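Local coordinates for putative transcription protein (PDB 4GCV), which probably binds DNA as a helix-turn-helix transcriptional regulator of the HxlR type, with a putative role in sensing oxidative stress, at residues 11-16 with 95-100; 16-19 with 23-26. The protein carries 2 engineered substitutions. All coordinates share one frame; numbering follows the deposited sequence.

Contact 1 of 2, residues 11-16 with 95-100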
loop_
_atom_site.group_PDB
_atom_site.type_symbol
_atom_site.label_atom_id
_atom_site.label_comp_id
_atom_site.label_asym_id
_atom_site.label_seq_id
_atom_site.Cartn_x
_atom_site.Cartn_y
_atom_site.Cartn_z
ATOM N N CYS B 11 -11.974 -15.652 2.653
ATOM C CA CYS B 11 -11.839 -15.786 1.159
ATOM C C CYS B 11 -10.389 -15.479 0.717
ATOM O O CYS B 11 -9.639 -14.945 1.476
ATOM C CB CYS B 11 -12.856 -14.855 0.468
ATOM S SG CYS B 11 -12.591 -13.141 0.908
ATOM N N PRO B 12 -9.990 -15.836 -0.511
ATOM C CA PRO B 12 -8.598 -15.574 -0.865
ATOM C C PRO B 12 -8.045 -14.152 -0.688
ATOM O O PRO B 12 -6.927 -14.025 -0.208
ATOM C CB PRO B 12 -8.528 -16.025 -2.330
ATOM C CG PRO B 12 -9.586 -17.222 -2.371
ATOM C CD PRO B 12 -10.692 -16.657 -1.534
ATOM N N ILE B 13 -8.763 -13.096 -1.059
ATOM C CA ILE B 13 -8.195 -11.749 -0.909
ATOM C C ILE B 13 -8.047 -11.334 0.576
ATOM O O ILE B 13 -7.091 -10.656 0.915
ATOM C CB ILE B 13 -8.987 -10.679 -1.665
ATOM C CG1 ILE B 13 -8.071 -9.515 -2.050
ATOM C CG2 ILE B 13 -10.155 -10.202 -0.850
ATOM C CD1 ILE B 13 -8.770 -8.285 -2.594
ATOM N N ALA B 14 -8.972 -11.739 1.445
ATOM C CA ALA B 14 -8.848 -11.413 2.871
ATOM C C ALA B 14 -7.599 -12.086 3.463
ATOM O O ALA B 14 -6.808 -11.477 4.202
ATOM C CB ALA B 14 -10.140 -11.842 3.653
ATOM N N ARG B 15 -7.409 -13.343 3.091
ATOM C CA ARG B 15 -6.252 -14.093 3.534
ATOM C C ARG B 15 -4.916 -13.468 3.098
ATOM O O ARG B 15 -4.022 -13.303 3.929
ATOM C CB ARG B 15 -6.367 -15.577 3.108
ATOM C CG ARG B 15 -7.097 -16.499 4.155
ATOM C CD ARG B 15 -7.032 -17.976 3.731
ATOM N NE ARG B 15 -6.908 -18.922 4.855
ATOM C CZ ARG B 15 -7.853 -19.800 5.215
ATOM N NH1 ARG B 15 -9.010 -19.865 4.550
ATOM N NH2 ARG B 15 -7.653 -20.628 6.239
ATOM N N SER B 16 -4.780 -13.099 1.822
ATOM C CA SER B 16 -3.575 -12.413 1.347
ATOM C C SER B 16 -3.342 -11.091 2.068
ATOM O O SER B 16 -2.214 -10.771 2.407
ATOM C CB SER B 16 -3.663 -12.090 -0.139
ATOM O OG SER B 16 -3.598 -13.255 -0.916
ATOM N N ALA B 95 -4.731 0.206 -4.181
ATOM C CA ALA B 95 -3.655 -0.577 -4.701
ATOM C C ALA B 95 -3.594 -1.931 -4.003
ATOM O O ALA B 95 -3.362 -2.898 -4.684
ATOM C CB ALA B 95 -2.325 0.162 -4.590
ATOM N N PHE B 96 -3.763 -2.004 -2.670
ATOM C CA PHE B 96 -3.673 -3.302 -2.004
ATOM C C PHE B 96 -4.738 -4.209 -2.576
ATOM O O PHE B 96 -4.501 -5.405 -2.718
ATOM C CB PHE B 96 -3.874 -3.219 -0.484
ATOM C CG PHE B 96 -2.580 -3.001 0.297
ATOM C CD1 PHE B 96 -1.736 -4.060 0.572
ATOM C CD2 PHE B 96 -2.200 -1.716 0.716
ATOM C CE1 PHE B 96 -0.534 -3.853 1.279
ATOM C CE2 PHE B 96 -0.993 -1.525 1.403
ATOM C CZ PHE B 96 -0.184 -2.584 1.691
ATOM N N VAL B 97 -5.922 -3.662 -2.893
ATOM C CA VAL B 97 -6.895 -4.541 -3.465
ATOM C C VAL B 97 -6.619 -5.040 -4.881
ATOM O O VAL B 97 -6.846 -6.195 -5.133
ATOM C CB VAL B 97 -8.397 -4.228 -3.131
ATOM C CG1 VAL B 97 -8.623 -3.190 -2.023
ATOM C CG2 VAL B 97 -9.289 -4.172 -4.309
ATOM N N ALA B 98 -6.053 -4.183 -5.742
ATOM C CA ALA B 98 -5.677 -4.526 -7.081
ATOM C C ALA B 98 -4.588 -5.605 -6.974
ATOM O O ALA B 98 -4.625 -6.601 -7.706
ATOM C CB ALA B 98 -5.174 -3.282 -7.883
ATOM N N TRP B 99 -3.660 -5.415 -6.045
ATOM C CA TRP B 99 -2.669 -6.427 -5.711
ATOM C C TRP B 99 -3.269 -7.789 -5.302
ATOM O O TRP B 99 -2.861 -8.803 -5.848
ATOM C CB TRP B 99 -1.764 -5.948 -4.595
ATOM C CG TRP B 99 -0.822 -6.990 -4.154
ATOM C CD1 TRP B 99 0.319 -7.397 -4.794
ATOM C CD2 TRP B 99 -0.935 -7.785 -2.975
ATOM N NE1 TRP B 99 0.929 -8.410 -4.064
ATOM C CE2 TRP B 99 0.174 -8.655 -2.942
ATOM C CE3 TRP B 99 -1.859 -7.824 -1.911
ATOM C CZ2 TRP B 99 0.384 -9.561 -1.895
ATOM C CZ3 TRP B 99 -1.644 -8.739 -0.882
ATOM C CH2 TRP B 99 -0.533 -9.590 -0.889
ATOM N N GLY B 100 -4.183 -7.785 -4.336
ATOM C CA GLY B 100 -4.843 -8.972 -3.829
ATOM C C GLY B 100 -5.645 -9.673 -4.921
ATOM O O GLY B 100 -5.693 -10.884 -4.972
HETATM O O HOH W 1 -4.244 -12.497 -3.176
#
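Ile-13 lies against the backbone of Gly-100, its CG1 3.7 Å from the glycine CA, and this is where helix 12-19 comes nearest to the C-terminal turn of helix 84-101. Gly-100 has no side chain and brings its CA and C against CG1, so the isoleucine packs directly on main chain. With CG1 swung anti to the backbone N (chi1 -153°) and the chain extended beyond it, CD1 reaches the preceding turn, 3.8 Å from Val-97 O and 4.1 Å from Val-97 CB. One turn along, Ser-16 meets the six-membered ring of Trp-99: its carbonyl O sits at the ring edge, in plane, 3.9 Å from CH2, and its CB lies 4.0 Å from CZ3. The polar link is made by water, which donates to Gly-100 O at 2.8 Å and lies 2.5 Å from Ser-16 OG. The same hydroxyl also hydrogen-bonds Lys-85 NZ of the second subunit, while Trp-99 NE1 bonds the carbonyl O of that lysine; the indole also meets Phe-89 of that subunit edge-to-face. This is plain helix-helix packing, joining helix 12-19 to the end of helix 84-101 beside the dimer interface. The short helical segments cross at 118° with their axes 9.8 Å apart, and strand 111-115 adds Val-111 against Ile-13 and Leu-113 against Val-97.

Contact 2 of 2, residues 16-19 with 23-26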
loop_
_atom_site.group_PDB
_atom_site.type_symbol
_atom_site.label_atom_id
_atom_site.label_comp_id
_atom_site.label_asym_id
_atom_site.label_seq_id
_atom_site.Cartn_x
_atom_site.Cartn_y
_atom_site.Cartn_z
ATOM N N SER B 16 -4.780 -13.099 1.822
ATOM C CA SER B 16 -3.575 -12.413 1.347
ATOM C C SER B 16 -3.342 -11.091 2.068
ATOM O O SER B 16 -2.214 -10.771 2.407
ATOM C CB SER B 16 -3.663 -12.090 -0.139
ATOM O OG SER B 16 -3.598 -13.255 -0.916
ATOM N N LEU B 17 -4.412 -10.332 2.271
ATOM C CA LEU B 17 -4.313 -9.024 2.846
ATOM C C LEU B 17 -4.044 -9.133 4.337
ATOM O O LEU B 17 -3.320 -8.314 4.885
ATOM C CB LEU B 17 -5.546 -8.157 2.528
ATOM C CG LEU B 17 -5.710 -7.693 1.049
ATOM C CD1 LEU B 17 -7.058 -6.932 0.825
ATOM C CD2 LEU B 17 -4.533 -6.841 0.549
ATOM N N GLU B 18 -4.587 -10.151 4.990
ATOM C CA GLU B 18 -4.239 -10.394 6.418
ATOM C C GLU B 18 -2.794 -10.788 6.558
ATOM O O GLU B 18 -2.111 -10.340 7.464
ATOM C CB GLU B 18 -5.152 -11.433 7.065
ATOM C CG GLU B 18 -6.577 -10.899 7.335
ATOM C CD GLU B 18 -7.550 -11.998 7.740
ATOM O OE1 GLU B 18 -7.455 -13.150 7.220
ATOM O OE2 GLU B 18 -8.427 -11.703 8.581
ATOM N N ARG B 19 -2.324 -11.586 5.606
ATOM C CA ARG B 19 -0.963 -12.096 5.618
ATOM C C ARG B 19 0.042 -10.947 5.485
ATOM O O ARG B 19 1.172 -11.023 5.941
ATOM C CB ARG B 19 -0.805 -13.106 4.486
ATOM C CG ARG B 19 0.433 -13.936 4.559
ATOM C CD ARG B 19 0.284 -15.251 3.840
ATOM N NE ARG B 19 1.567 -15.948 3.881
ATOM C CZ ARG B 19 2.219 -16.400 2.813
ATOM N NH1 ARG B 19 1.713 -16.240 1.586
ATOM N NH2 ARG B 19 3.380 -17.026 2.974
ATOM N N TRP B 23 -5.571 -5.906 6.047
ATOM C CA TRP B 23 -6.993 -6.164 5.846
ATOM C C TRP B 23 -7.920 -5.276 6.684
ATOM O O TRP B 23 -8.712 -4.553 6.127
ATOM C CB TRP B 23 -7.274 -7.670 6.040
ATOM C CG TRP B 23 -8.747 -8.041 6.000
ATOM C CD1 TRP B 23 -9.500 -8.500 7.044
ATOM C CD2 TRP B 23 -9.620 -8.028 4.853
ATOM N NE1 TRP B 23 -10.784 -8.776 6.620
ATOM C CE2 TRP B 23 -10.891 -8.469 5.290
ATOM C CE3 TRP B 23 -9.463 -7.645 3.513
ATOM C CZ2 TRP B 23 -11.998 -8.553 4.427
ATOM C CZ3 TRP B 23 -10.555 -7.745 2.655
ATOM C CH2 TRP B 23 -11.806 -8.184 3.118
ATOM N N TRP B 24 -7.814 -5.361 8.011
ATOM C CA TRP B 24 -8.545 -4.488 8.909
ATOM C C TRP B 24 -8.272 -3.002 8.702
ATOM O O TRP B 24 -9.204 -2.228 8.663
ATOM C CB TRP B 24 -8.275 -4.889 10.356
ATOM C CG TRP B 24 -8.868 -6.191 10.635
ATOM C CD1 TRP B 24 -8.198 -7.367 10.876
ATOM C CD2 TRP B 24 -10.250 -6.511 10.624
ATOM N NE1 TRP B 24 -9.085 -8.388 11.039
ATOM C CE2 TRP B 24 -10.357 -7.897 10.899
ATOM C CE3 TRP B 24 -11.419 -5.770 10.417
ATOM C CZ2 TRP B 24 -11.591 -8.550 10.995
ATOM C CZ3 TRP B 24 -12.641 -6.420 10.487
ATOM C CH2 TRP B 24 -12.717 -7.795 10.790
ATOM N N SER B 25 -7.024 -2.597 8.494
ATOM C CA SER B 25 -6.757 -1.181 8.152
ATOM C C SER B 25 -7.547 -0.776 6.920
ATOM O O SER B 25 -8.098 0.313 6.859
ATOM C CB SER B 25 -5.283 -0.944 7.859
ATOM O OG SER B 25 -4.503 -1.262 8.973
ATOM N N ILE B 26 -7.625 -1.658 5.931
ATOM C CA ILE B 26 -8.351 -1.283 4.716
ATOM C C ILE B 26 -9.811 -1.123 4.982
ATOM O O ILE B 26 -10.428 -0.204 4.492
ATOM C CB ILE B 26 -8.089 -2.280 3.602
ATOM C CG1 ILE B 26 -6.657 -2.086 3.094
ATOM C CG2 ILE B 26 -9.120 -2.163 2.472
ATOM C CD1 ILE B 26 -6.153 -3.366 2.366
#
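Leu-17 and Trp-23 face each other across the turn from helix 12-19 to helix 23-33, with CA atoms 4.9 Å apart and one weak hydrogen bond, Trp-23 N to Leu-17 O, at 3.5 Å and 129°. The side chains of both residues start toward the opposite segment and cross at about a right angle. Trp-23 CG stands anti to its own N (chi1 174°), which sets the six-membered ring beside Leu-17. Leu-17 CD1 comes in at the edge of the indole, in its plane, 3.7 Å from CE3. The same methyl also touches Ile-26 CD1 at 4.0 Å, so one leucine branch fills the corner between two residues one turn apart on helix 23-33. Glu-18 works along another part of Trp-23: its CG packs 3.5 Å from the tryptophan CB, and its extended chain carries OE2 to 3.7 Å from CD1. The carboxylate plane is turned 75° from that ring. Beyond it, Glu-18 lies alongside Trp-24, whose NE1 is 4.2 Å from OE2, a proximity rather than a bond. Trp-23 CD1 in turn sits over one face of the Trp-24 ring, toward its rim. A bound sodium ion lies about 4 Å from the Trp-23 side chain. The pair forms a helix-turn-helix corner between helix 12-19 and helix 23-33. Phe-96 of helix 84-101 packs on both Leu-17 and Ile-26, Met-52 and Arg-56 of helix 50-62 meet Trp-24, and Met-152 of the second subunit packs on Trp-23.

How the contacts relate
From the N terminus, helix 12-19 takes part in both contacts. Contact 2 closes a short local loop, just three residues between its segments, and sets helix 23-33 against the first helix after a sharp turn. Contact 1 closes a far longer one, 78 intervening residues, bringing in the end of helix 84-101. Residues 16-26 lie inside the span that contact 1 closes, so contact 2 nests within it, the two sharing Ser-16. Their centres are 7 Å apart, and they touch directly: Leu-17 CD2 packs on Trp-99 CZ3, and Ile-26 CD1 on Phe-96 CB. Three helices thus meet in one core, which the second subunit also contacts.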